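Local coordinates for ParB domain protein nuclease (Sulfolobus solfataricus, PDB 5K5D) that probably takes part in archaeal DNA segregation as a pNOB8-like ParB protein of the partition machinery, and carries a ParB-like N-terminal domain, at residues E157-L162 / A170-R175; A196-N201 / D219-I224; T202-K207 / P247-R252. The protein carries 4 engineered substitutions. All coordinates share one frame; numbering follows the deposited sequence.

Contact 1 (E157-L162 / A170-R175)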
loop_
_atom_site.group_PDB
_atom_site.type_symbol
_atom_site.label_atom_id
_atom_site.label_comp_id
_atom_site.label_asym_id
_atom_site.label_seq_id
_atom_site.Cartn_x
_atom_site.Cartn_y
_atom_site.Cartn_z
ATOM N N GLU B 157 12.574 -18.859 -3.408
ATOM C CA GLU B 157 12.262 -19.725 -4.543
ATOM C C GLU B 157 11.048 -19.212 -5.308
ATOM O O GLU B 157 10.985 -19.313 -6.532
ATOM C CB GLU B 157 11.983 -21.159 -4.079
ATOM C CG GLU B 157 13.105 -21.820 -3.295
ATOM C CD GLU B 157 14.339 -22.091 -4.131
ATOM O OE1 GLU B 157 15.260 -22.767 -3.625
ATOM O OE2 GLU B 157 14.392 -21.630 -5.291
ATOM N N GLU B 158 10.074 -18.681 -4.575
ATOM C CA GLU B 158 8.848 -18.192 -5.190
ATOM C C GLU B 158 9.021 -16.764 -5.685
ATOM O O GLU B 158 9.692 -15.953 -5.052
ATOM C CB GLU B 158 7.673 -18.274 -4.217
ATOM C CG GLU B 158 7.397 -19.669 -3.693
ATOM C CD GLU B 158 8.191 -19.986 -2.444
ATOM O OE1 GLU B 158 8.481 -21.178 -2.206
ATOM O OE2 GLU B 158 8.519 -19.041 -1.696
ATOM N N PHE B 159 8.406 -16.468 -6.823
ATOM C CA PHE B 159 8.553 -15.168 -7.454
ATOM C C PHE B 159 7.217 -14.678 -7.991
ATOM O O PHE B 159 6.303 -15.463 -8.223
ATOM C CB PHE B 159 9.575 -15.246 -8.594
ATOM C CG PHE B 159 10.977 -15.535 -8.137
ATOM C CD1 PHE B 159 11.378 -16.829 -7.854
ATOM C CD2 PHE B 159 11.897 -14.509 -7.996
ATOM C CE1 PHE B 159 12.672 -17.098 -7.433
ATOM C CE2 PHE B 159 13.191 -14.771 -7.575
ATOM C CZ PHE B 159 13.578 -16.069 -7.294
ATOM N N VAL B 160 7.112 -13.370 -8.182
ATOM C CA VAL B 160 5.950 -12.786 -8.834
ATOM C C VAL B 160 6.427 -11.829 -9.919
ATOM O O VAL B 160 7.535 -11.291 -9.845
ATOM C CB VAL B 160 5.039 -12.052 -7.831
ATOM C CG1 VAL B 160 5.737 -10.820 -7.278
ATOM C CG2 VAL B 160 3.709 -11.678 -8.488
ATOM N N THR B 161 5.599 -11.640 -10.938
ATOM C CA THR B 161 5.958 -10.782 -12.059
ATOM C C THR B 161 5.005 -9.605 -12.175
ATOM O O THR B 161 3.836 -9.770 -12.520
ATOM C CB THR B 161 5.966 -11.560 -13.388
ATOM O OG1 THR B 161 6.920 -12.626 -13.308
ATOM C CG2 THR B 161 6.333 -10.638 -14.550
ATOM N N LEU B 162 5.515 -8.414 -11.887
ATOM C CA LEU B 162 4.700 -7.206 -11.922
ATOM C C LEU B 162 4.369 -6.831 -13.361
ATOM O O LEU B 162 4.865 -7.448 -14.302
ATOM C CB LEU B 162 5.421 -6.057 -11.217
ATOM C CG LEU B 162 6.038 -6.410 -9.860
ATOM C CD1 LEU B 162 6.793 -5.221 -9.280
ATOM C CD2 LEU B 162 4.974 -6.909 -8.885
ATOM N N ALA B 170 9.678 -13.622 -2.677
ATOM C CA ALA B 170 9.031 -13.253 -1.424
ATOM C C ALA B 170 10.050 -12.685 -0.453
ATOM O O ALA B 170 9.720 -11.855 0.396
ATOM C CB ALA B 170 8.338 -14.457 -0.811
ATOM N N LEU B 171 11.291 -13.138 -0.579
ATOM C CA LEU B 171 12.338 -12.708 0.335
ATOM C C LEU B 171 12.745 -11.269 0.056
ATOM O O LEU B 171 12.759 -10.434 0.957
ATOM C CB LEU B 171 13.553 -13.625 0.234
ATOM C CG LEU B 171 14.656 -13.351 1.255
ATOM C CD1 LEU B 171 14.120 -13.492 2.674
ATOM C CD2 LEU B 171 15.830 -14.288 1.022
ATOM N N GLU B 172 13.072 -10.985 -1.199
ATOM C CA GLU B 172 13.481 -9.645 -1.594
ATOM C C GLU B 172 12.376 -8.652 -1.265
ATOM O O GLU B 172 12.636 -7.594 -0.690
ATOM C CB GLU B 172 13.814 -9.606 -3.086
ATOM C CG GLU B 172 14.763 -10.712 -3.531
ATOM C CD GLU B 172 14.909 -10.793 -5.042
ATOM O OE1 GLU B 172 13.991 -11.327 -5.701
ATOM O OE2 GLU B 172 15.941 -10.326 -5.571
ATOM N N TYR B 173 11.142 -9.004 -1.621
ATOM C CA TYR B 173 9.985 -8.158 -1.337
ATOM C C TYR B 173 9.847 -7.889 0.161
ATOM O O TYR B 173 9.568 -6.765 0.576
ATOM C CB TYR B 173 8.698 -8.789 -1.871
ATOM C CG TYR B 173 7.534 -7.825 -1.944
ATOM C CD1 TYR B 173 6.603 -7.742 -0.915
ATOM C CD2 TYR B 173 7.367 -6.994 -3.045
ATOM C CE1 TYR B 173 5.536 -6.859 -0.985
ATOM C CE2 TYR B 173 6.308 -6.107 -3.124
ATOM C CZ TYR B 173 5.397 -6.044 -2.092
ATOM O OH TYR B 173 4.348 -5.159 -2.178
ATOM N N GLU B 174 10.038 -8.926 0.969
ATOM C CA GLU B 174 9.945 -8.784 2.415
ATOM C C GLU B 174 11.036 -7.870 2.964
ATOM O O GLU B 174 10.791 -7.077 3.873
ATOM C CB GLU B 174 10.021 -10.149 3.096
ATOM C CG GLU B 174 9.923 -10.087 4.607
ATOM C CD GLU B 174 10.125 -11.443 5.253
ATOM O OE1 GLU B 174 10.867 -11.521 6.257
ATOM O OE2 GLU B 174 9.544 -12.429 4.755
ATOM N N ARG B 175 12.242 -7.987 2.417
ATOM C CA ARG B 175 13.353 -7.164 2.874
ATOM C C ARG B 175 13.065 -5.710 2.542
ATOM O O ARG B 175 13.413 -4.803 3.299
ATOM C CB ARG B 175 14.668 -7.613 2.231
ATOM C CG ARG B 175 15.164 -6.706 1.113
ATOM C CD ARG B 175 16.461 -7.226 0.502
ATOM N NE ARG B 175 16.347 -8.621 0.085
ATOM C CZ ARG B 175 16.948 -9.138 -0.982
ATOM N NH1 ARG B 175 17.704 -8.371 -1.756
ATOM N NH2 ARG B 175 16.787 -10.420 -1.279
#

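Contact 2 (A196-N201 / D219-I224)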
loop_
_atom_site.group_PDB
_atom_site.type_symbol
_atom_site.label_atom_id
_atom_site.label_comp_id
_atom_site.label_asym_id
_atom_site.label_seq_id
_atom_site.Cartn_x
_atom_site.Cartn_y
_atom_site.Cartn_z
ATOM N N ALA B 196 4.153 -10.447 2.601
ATOM C CA ALA B 196 5.134 -10.731 1.560
ATOM C C ALA B 196 4.872 -12.077 0.891
ATOM O O ALA B 196 4.917 -12.190 -0.336
ATOM C CB ALA B 196 6.545 -10.678 2.126
ATOM N N ILE B 197 4.592 -13.095 1.702
ATOM C CA ILE B 197 4.291 -14.425 1.179
ATOM C C ILE B 197 3.016 -14.427 0.340
ATOM O O ILE B 197 2.960 -15.043 -0.723
ATOM C CB ILE B 197 4.162 -15.458 2.308
ATOM C CG1 ILE B 197 5.507 -15.621 3.017
ATOM C CG2 ILE B 197 3.682 -16.793 1.757
ATOM C CD1 ILE B 197 5.500 -16.652 4.117
ATOM N N LEU B 198 1.987 -13.735 0.816
ATOM C CA LEU B 198 0.744 -13.652 0.072
ATOM C C LEU B 198 0.955 -12.861 -1.212
ATOM O O LEU B 198 0.446 -13.229 -2.266
ATOM C CB LEU B 198 -0.360 -12.998 0.911
ATOM C CG LEU B 198 -0.768 -13.681 2.217
ATOM C CD1 LEU B 198 -1.939 -12.950 2.850
ATOM C CD2 LEU B 198 -1.108 -15.144 1.989
ATOM N N ARG B 199 1.714 -11.777 -1.119
ATOM C CA ARG B 199 1.901 -10.889 -2.258
ATOM C C ARG B 199 2.557 -11.614 -3.426
ATOM O O ARG B 199 2.244 -11.347 -4.589
ATOM C CB ARG B 199 2.731 -9.670 -1.855
ATOM C CG ARG B 199 2.497 -8.454 -2.729
ATOM C CD ARG B 199 3.399 -8.465 -3.938
ATOM N NE ARG B 199 2.978 -7.483 -4.930
ATOM C CZ ARG B 199 2.293 -7.781 -6.028
ATOM N NH1 ARG B 199 1.958 -9.041 -6.278
ATOM N NH2 ARG B 199 1.951 -6.821 -6.878
ATOM N N ILE B 200 3.454 -12.541 -3.106
ATOM C CA ILE B 200 4.221 -13.253 -4.125
ATOM C C ILE B 200 3.575 -14.574 -4.540
ATOM O O ILE B 200 3.493 -14.891 -5.730
ATOM C CB ILE B 200 5.670 -13.502 -3.659
ATOM C CG1 ILE B 200 6.553 -12.311 -4.043
ATOM C CG2 ILE B 200 6.219 -14.790 -4.257
ATOM C CD1 ILE B 200 6.074 -10.983 -3.478
ATOM N N ASN B 201 3.108 -15.337 -3.558
ATOM C CA ASN B 201 2.531 -16.646 -3.839
ATOM C C ASN B 201 1.075 -16.579 -4.287
ATOM O O ASN B 201 0.651 -17.344 -5.155
ATOM C CB ASN B 201 2.675 -17.573 -2.629
ATOM C CG ASN B 201 4.115 -17.970 -2.367
ATOM O OD1 ASN B 201 4.598 -18.968 -2.893
ATOM N ND2 ASN B 201 4.810 -17.184 -1.552
ATOM N N ASP B 219 -4.408 -11.212 8.650
ATOM C CA ASP B 219 -4.141 -12.404 9.440
ATOM C C ASP B 219 -5.175 -13.481 9.145
ATOM O O ASP B 219 -4.888 -14.677 9.211
ATOM C CB ASP B 219 -4.125 -12.034 10.920
ATOM C CG ASP B 219 -3.333 -10.764 11.183
ATOM O OD1 ASP B 219 -2.106 -10.861 11.399
ATOM O OD2 ASP B 219 -3.934 -9.666 11.149
ATOM N N GLN B 220 -6.374 -13.038 8.789
ATOM C CA GLN B 220 -7.450 -13.936 8.401
ATOM C C GLN B 220 -7.202 -14.498 7.005
ATOM O O GLN B 220 -7.459 -15.671 6.744
ATOM C CB GLN B 220 -8.786 -13.190 8.434
ATOM C CG GLN B 220 -9.994 -14.093 8.492
ATOM C CD GLN B 220 -10.012 -14.946 9.743
ATOM O OE1 GLN B 220 -10.072 -14.430 10.858
ATOM N NE2 GLN B 220 -9.950 -16.261 9.563
ATOM N N ALA B 221 -6.702 -13.651 6.108
ATOM C CA ALA B 221 -6.394 -14.074 4.747
ATOM C C ALA B 221 -5.258 -15.085 4.748
ATOM O O ALA B 221 -5.251 -16.028 3.958
ATOM C CB ALA B 221 -6.026 -12.877 3.893
ATOM N N PHE B 222 -4.297 -14.879 5.643
ATOM C CA PHE B 222 -3.132 -15.747 5.723
ATOM C C PHE B 222 -3.482 -17.118 6.305
ATOM O O PHE B 222 -2.891 -18.134 5.932
ATOM C CB PHE B 222 -2.027 -15.082 6.544
ATOM C CG PHE B 222 -0.737 -15.843 6.540
ATOM C CD1 PHE B 222 0.170 -15.682 5.509
ATOM C CD2 PHE B 222 -0.438 -16.726 7.561
ATOM C CE1 PHE B 222 1.351 -16.385 5.497
ATOM C CE2 PHE B 222 0.740 -17.430 7.556
ATOM C CZ PHE B 222 1.639 -17.260 6.523
ATOM N N ARG B 223 -4.441 -17.143 7.225
ATOM C CA ARG B 223 -4.936 -18.407 7.758
ATOM C C ARG B 223 -5.542 -19.229 6.630
ATOM O O ARG B 223 -5.343 -20.443 6.554
ATOM C CB ARG B 223 -5.982 -18.170 8.850
ATOM C CG ARG B 223 -5.410 -17.740 10.194
ATOM C CD ARG B 223 -6.518 -17.564 11.220
ATOM N NE ARG B 223 -7.268 -18.800 11.428
ATOM C CZ ARG B 223 -8.485 -18.859 11.962
ATOM N NH1 ARG B 223 -9.101 -17.746 12.339
ATOM N NH2 ARG B 223 -9.089 -20.030 12.112
ATOM N N ILE B 224 -6.281 -18.552 5.755
ATOM C CA ILE B 224 -6.875 -19.194 4.588
ATOM C C ILE B 224 -5.796 -19.772 3.683
ATOM O O ILE B 224 -5.934 -20.886 3.173
ATOM C CB ILE B 224 -7.724 -18.203 3.775
ATOM C CG1 ILE B 224 -9.006 -17.856 4.534
ATOM C CG2 ILE B 224 -8.053 -18.781 2.409
ATOM C CD1 ILE B 224 -9.891 -16.859 3.820
#

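Contact 3 (T202-K207 / P247-R252)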
loop_
_atom_site.group_PDB
_atom_site.type_symbol
_atom_site.label_atom_id
_atom_site.label_comp_id
_atom_site.label_asym_id
_atom_site.label_seq_id
_atom_site.Cartn_x
_atom_site.Cartn_y
_atom_site.Cartn_z
ATOM N N THR B 202 0.320 -15.649 -3.713
ATOM C CA THR B 202 -1.121 -15.604 -3.934
ATOM C C THR B 202 -1.675 -14.173 -4.022
ATOM O O THR B 202 -2.431 -13.731 -3.157
ATOM C CB THR B 202 -1.852 -16.398 -2.832
ATOM O OG1 THR B 202 -3.256 -16.440 -3.110
ATOM C CG2 THR B 202 -1.611 -15.765 -1.464
ATOM N N PRO B 203 -1.301 -13.446 -5.087
ATOM C CA PRO B 203 -1.708 -12.053 -5.315
ATOM C C PRO B 203 -3.227 -11.870 -5.305
ATOM O O PRO B 203 -3.730 -10.896 -4.739
ATOM C CB PRO B 203 -1.163 -11.758 -6.717
ATOM C CG PRO B 203 -0.054 -12.721 -6.908
ATOM C CD PRO B 203 -0.452 -13.959 -6.174
ATOM N N TRP B 204 -3.940 -12.797 -5.941
ATOM C CA TRP B 204 -5.395 -12.758 -6.016
ATOM C C TRP B 204 -6.012 -12.804 -4.627
ATOM O O TRP B 204 -7.130 -12.330 -4.413
ATOM C CB TRP B 204 -5.908 -13.950 -6.822
ATOM C CG TRP B 204 -5.474 -15.261 -6.234
ATOM C CD1 TRP B 204 -4.301 -15.917 -6.470
ATOM C CD2 TRP B 204 -6.197 -16.066 -5.296
ATOM N NE1 TRP B 204 -4.254 -17.080 -5.745
ATOM C CE2 TRP B 204 -5.408 -17.193 -5.011
ATOM C CE3 TRP B 204 -7.443 -15.941 -4.674
ATOM C CZ2 TRP B 204 -5.814 -18.191 -4.135
ATOM C CZ3 TRP B 204 -7.845 -16.930 -3.801
ATOM C CH2 TRP B 204 -7.036 -18.041 -3.540
ATOM N N LEU B 205 -5.283 -13.398 -3.688
ATOM C CA LEU B 205 -5.758 -13.522 -2.317
ATOM C C LEU B 205 -5.479 -12.243 -1.532
ATOM O O LEU B 205 -6.290 -11.816 -0.709
ATOM C CB LEU B 205 -5.106 -14.728 -1.638
ATOM C CG LEU B 205 -5.675 -15.233 -0.310
ATOM C CD1 LEU B 205 -5.177 -14.393 0.852
ATOM C CD2 LEU B 205 -7.198 -15.274 -0.357
ATOM N N LEU B 206 -4.331 -11.626 -1.797
ATOM C CA LEU B 206 -3.974 -10.379 -1.127
ATOM C C LEU B 206 -4.960 -9.274 -1.496
ATOM O O LEU B 206 -5.321 -8.450 -0.658
ATOM C CB LEU B 206 -2.551 -9.954 -1.496
ATOM C CG LEU B 206 -1.670 -9.377 -0.381
ATOM C CD1 LEU B 206 -0.535 -8.564 -0.977
ATOM C CD2 LEU B 206 -2.469 -8.527 0.599
ATOM N N LYS B 207 -5.398 -9.275 -2.753
ATOM C CA LYS B 207 -6.329 -8.265 -3.254
ATOM C C LYS B 207 -7.583 -8.139 -2.390
ATOM O O LYS B 207 -8.199 -7.077 -2.345
ATOM C CB LYS B 207 -6.734 -8.559 -4.705
ATOM C CG LYS B 207 -5.713 -8.148 -5.761
ATOM C CD LYS B 207 -6.353 -8.145 -7.148
ATOM C CE LYS B 207 -5.355 -7.822 -8.252
ATOM N NZ LYS B 207 -4.373 -8.922 -8.449
ATOM N N PRO B 247 -17.822 -14.929 -1.869
ATOM C CA PRO B 247 -18.560 -15.142 -0.617
ATOM C C PRO B 247 -17.811 -16.060 0.343
ATOM O O PRO B 247 -17.884 -15.887 1.564
ATOM C CB PRO B 247 -19.863 -15.801 -1.085
ATOM C CG PRO B 247 -19.525 -16.434 -2.383
ATOM C CD PRO B 247 -18.503 -15.540 -3.022
ATOM N N LEU B 248 -17.089 -17.024 -0.213
ATOM C CA LEU B 248 -16.333 -17.980 0.587
ATOM C C LEU B 248 -15.202 -17.309 1.362
ATOM O O LEU B 248 -14.744 -17.826 2.376
ATOM C CB LEU B 248 -15.755 -19.067 -0.320
ATOM C CG LEU B 248 -15.461 -20.418 0.328
ATOM C CD1 LEU B 248 -16.762 -21.120 0.683
ATOM C CD2 LEU B 248 -14.630 -21.277 -0.608
ATOM N N ILE B 249 -14.750 -16.155 0.880
ATOM C CA ILE B 249 -13.574 -15.502 1.450
ATOM C C ILE B 249 -13.886 -14.198 2.175
ATOM O O ILE B 249 -13.353 -13.934 3.255
ATOM C CB ILE B 249 -12.508 -15.233 0.366
ATOM C CG1 ILE B 249 -11.978 -16.553 -0.195
ATOM C CG2 ILE B 249 -11.371 -14.400 0.926
ATOM C CD1 ILE B 249 -11.003 -16.379 -1.336
ATOM N N THR B 250 -14.745 -13.381 1.576
ATOM C CA THR B 250 -15.011 -12.048 2.095
ATOM C C THR B 250 -16.005 -12.081 3.236
ATOM O O THR B 250 -16.288 -11.057 3.861
ATOM C CB THR B 250 -15.554 -11.137 1.006
ATOM O OG1 THR B 250 -16.883 -11.548 0.660
ATOM C CG2 THR B 250 -14.656 -11.208 -0.216
ATOM N N THR B 251 -16.538 -13.263 3.508
ATOM C CA THR B 251 -17.508 -13.415 4.577
ATOM C C THR B 251 -16.979 -14.343 5.662
ATOM O O THR B 251 -16.230 -15.286 5.383
ATOM C CB THR B 251 -18.852 -13.948 4.044
ATOM O OG1 THR B 251 -19.370 -13.040 3.064
ATOM C CG2 THR B 251 -19.855 -14.076 5.173
ATOM N N ARG B 252 -17.361 -14.060 6.903
ATOM C CA ARG B 252 -17.032 -14.938 8.017
ATOM C C ARG B 252 -17.705 -16.297 7.835
ATOM O O ARG B 252 -17.124 -17.337 8.146
ATOM C CB ARG B 252 -17.467 -14.311 9.341
ATOM C CG ARG B 252 -17.162 -15.174 10.554
ATOM C CD ARG B 252 -17.677 -14.548 11.841
ATOM N NE ARG B 252 -17.349 -15.376 12.998
ATOM C CZ ARG B 252 -18.079 -16.409 13.408
ATOM N NH1 ARG B 252 -17.703 -17.108 14.471
ATOM N NH2 ARG B 252 -19.185 -16.740 12.755
#

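Contact 1 (E157-L162 / A170-R175)
Glu-158 and Ala-170 meet through their backbones where a two-stranded antiparallel hairpin runs into helix 170-180. The amide of Ala-170 donates to Glu-158 O over 3.3 Å from Ala-170 N, and the N-H...O angle of 142° marks the bond as weak. Its place fits the hairpin: Val-160 pairs with Ile-168 through backbone hydrogen bonds, so two residues back from Val-160 and two on from Ile-168 bring Glu-158 opposite Ala-170, and the first helical residue still follows the strand pairing.

The side-chain contact is made by Phe-159 and Glu-172. Glu-172 has CG anti to its own carbonyl carbon (chi1 -50°) and runs on extended past CG, which carries the carboxylate back toward the start of the helix. There OE1 accepts a hydrogen bond from Ser-169 N, its strongest polar partner, and the same oxygen lies 4.0 Å from Phe-159 CE2. The phenyl ring and the carboxylate are turned almost square to each other, their planes 81° apart, and the oxygen approaches the ring obliquely. On the helix itself, Glu-172 CB sits 3.6 Å above the guanidinium plane of Arg-175, toward its rim.

Glu-158 turns its carboxylate back beside Ala-170, with OE2 4.7 Å from Ala-170 CB, a loose approach; its side chain also touches Asn-201 of helix 189-201.

The chemistry implies a modest joint. One weak backbone bond and a distant ring-to-carboxylate approach cross it, whereas the hydrogen bond to Glu-172 OE1 comes from Ser-169 N, at the end of the second strand. Held there, the carboxylate probably ties the first turn of the helix to the hairpin, with Phe-159 merely resting alongside.

Contact 2 (A196-N201 / D219-I224)
Leu-198 meets Phe-222 where helices 189-201 and 218-230 cross, and the two share the largest part of the contact. The local axes pass 10.7 Å apart at 56°, a spacing bridged by side chains, not by close backbones. CG of Leu-198 lies in the plane of the phenyl ring at its edge, 4.0 Å from Phe-222 CD1. The CD2 branch comes at the ring obliquely and is closer, 3.8 Å from the same Phe-222 CD1. The CD1 branch passes beside the ring to the second helix itself, reaching Phe-222 N at 4.1 Å and Ala-221 CB at 4.2 Å. The leucine thus forks over its neighbours, one methyl beside the ring and the other against the helix surface.

Phe-222 reaches this place by setting CG anti to its backbone N (chi1 -173°), which swings the ring across toward helix 189-201. A second apolar group meets the ring edge near its plane: Ile-197 CB, 4.4 Å from Phe-222 CE1. Replacing Leu-198 by alanine removes both methyl branches and would probably open a gap between the Phe-222 edge and Ala-221, with the ring freer to turn. Leu-206 and Tyr-225 also touch Leu-198, extending this apolar cluster.

Asn-201 ND2 donates to Ile-197 O over 2.9 Å, in the carbonyl plane and on a lone pair, while Asn-201 N grips the same oxygen. Two bonds from one residue therefore secure the last turn of helix 189-201. Between 196-201 and 219-224 the side chains that meet are all apolar, which implies that their meeting rests on apolar packing, while the Asp-219 to Lys-194 salt bridge, earlier along both helices, adds a polar tie between them.

Contact 3 (T202-K207 / P247-R252)
Within the helical region that follows the hairpin, from residue 170 on, this contact joins helix 203-210 to the end of helix 242-250, the latter lying in the Ssol_1539-like second domain. It is plain apolar helix packing, carried by one residue of the later helix, Ile-249. That side chain points at helix 203-210 with CG1 anti to its own carbonyl carbon, and the chain continues straight to CD1 (chi2 176°), so the terminal methyl is what arrives. The buried area is small, 85 Å², as expected where one methyl meets the ends of two side chains: the nearest CA pair, Leu-205 and Ile-249, is still 8.9 Å apart.

The receiving pair is Trp-204 and Leu-205. The indole takes the methyl at its edge, near the ring plane, and the two side chains run at about a right angle to each other. Trp-204 holds CG between its backbone N and carbonyl carbon (chi1 58°), a sterically costly choice that lays the indole beside the next residue: Leu-205 CB stands 3.9 Å above one face, offset toward the rim. Other helices close the cluster, with Leu-237 touching Trp-204, Ala-221 touching Leu-205, and Ile-224 touching Ile-249.

Helix 203-210 begins abruptly after helix 189-201. Thr-202 leaves the helical conformation, and its carbonyl oxygen then accepts from both Leu-205 N and Leu-206 N, which starts the new helix. At the heart of the contact Ile-249 CD1 is almost equally far from both partners, 4.0 Å from Trp-204 CZ3 and 4.1 Å from Leu-205 CD2.

Overall arrangement
The contacts form a chain of joints from hairpin to later helices. Contact 1 is partly buried and mixed in chemistry, the only one in which a hydrogen bond spans the two segments; contact 2 is partly buried but apolar, and contact 3 is buried and apolar throughout. Helix 189-201 connects the first two: Arg-199 CD packs on Tyr-173 CZ at 3.6 Å. Contacts 2 and 3 alternate along the sequence, their centres about 10 Å apart, and share a cluster in which Ala-221 CB meets Leu-205 CD1 at 3.5 Å. Contacts 1 and 3, about 20 Å apart between centres, touch only lightly through Val-160 and Pro-203.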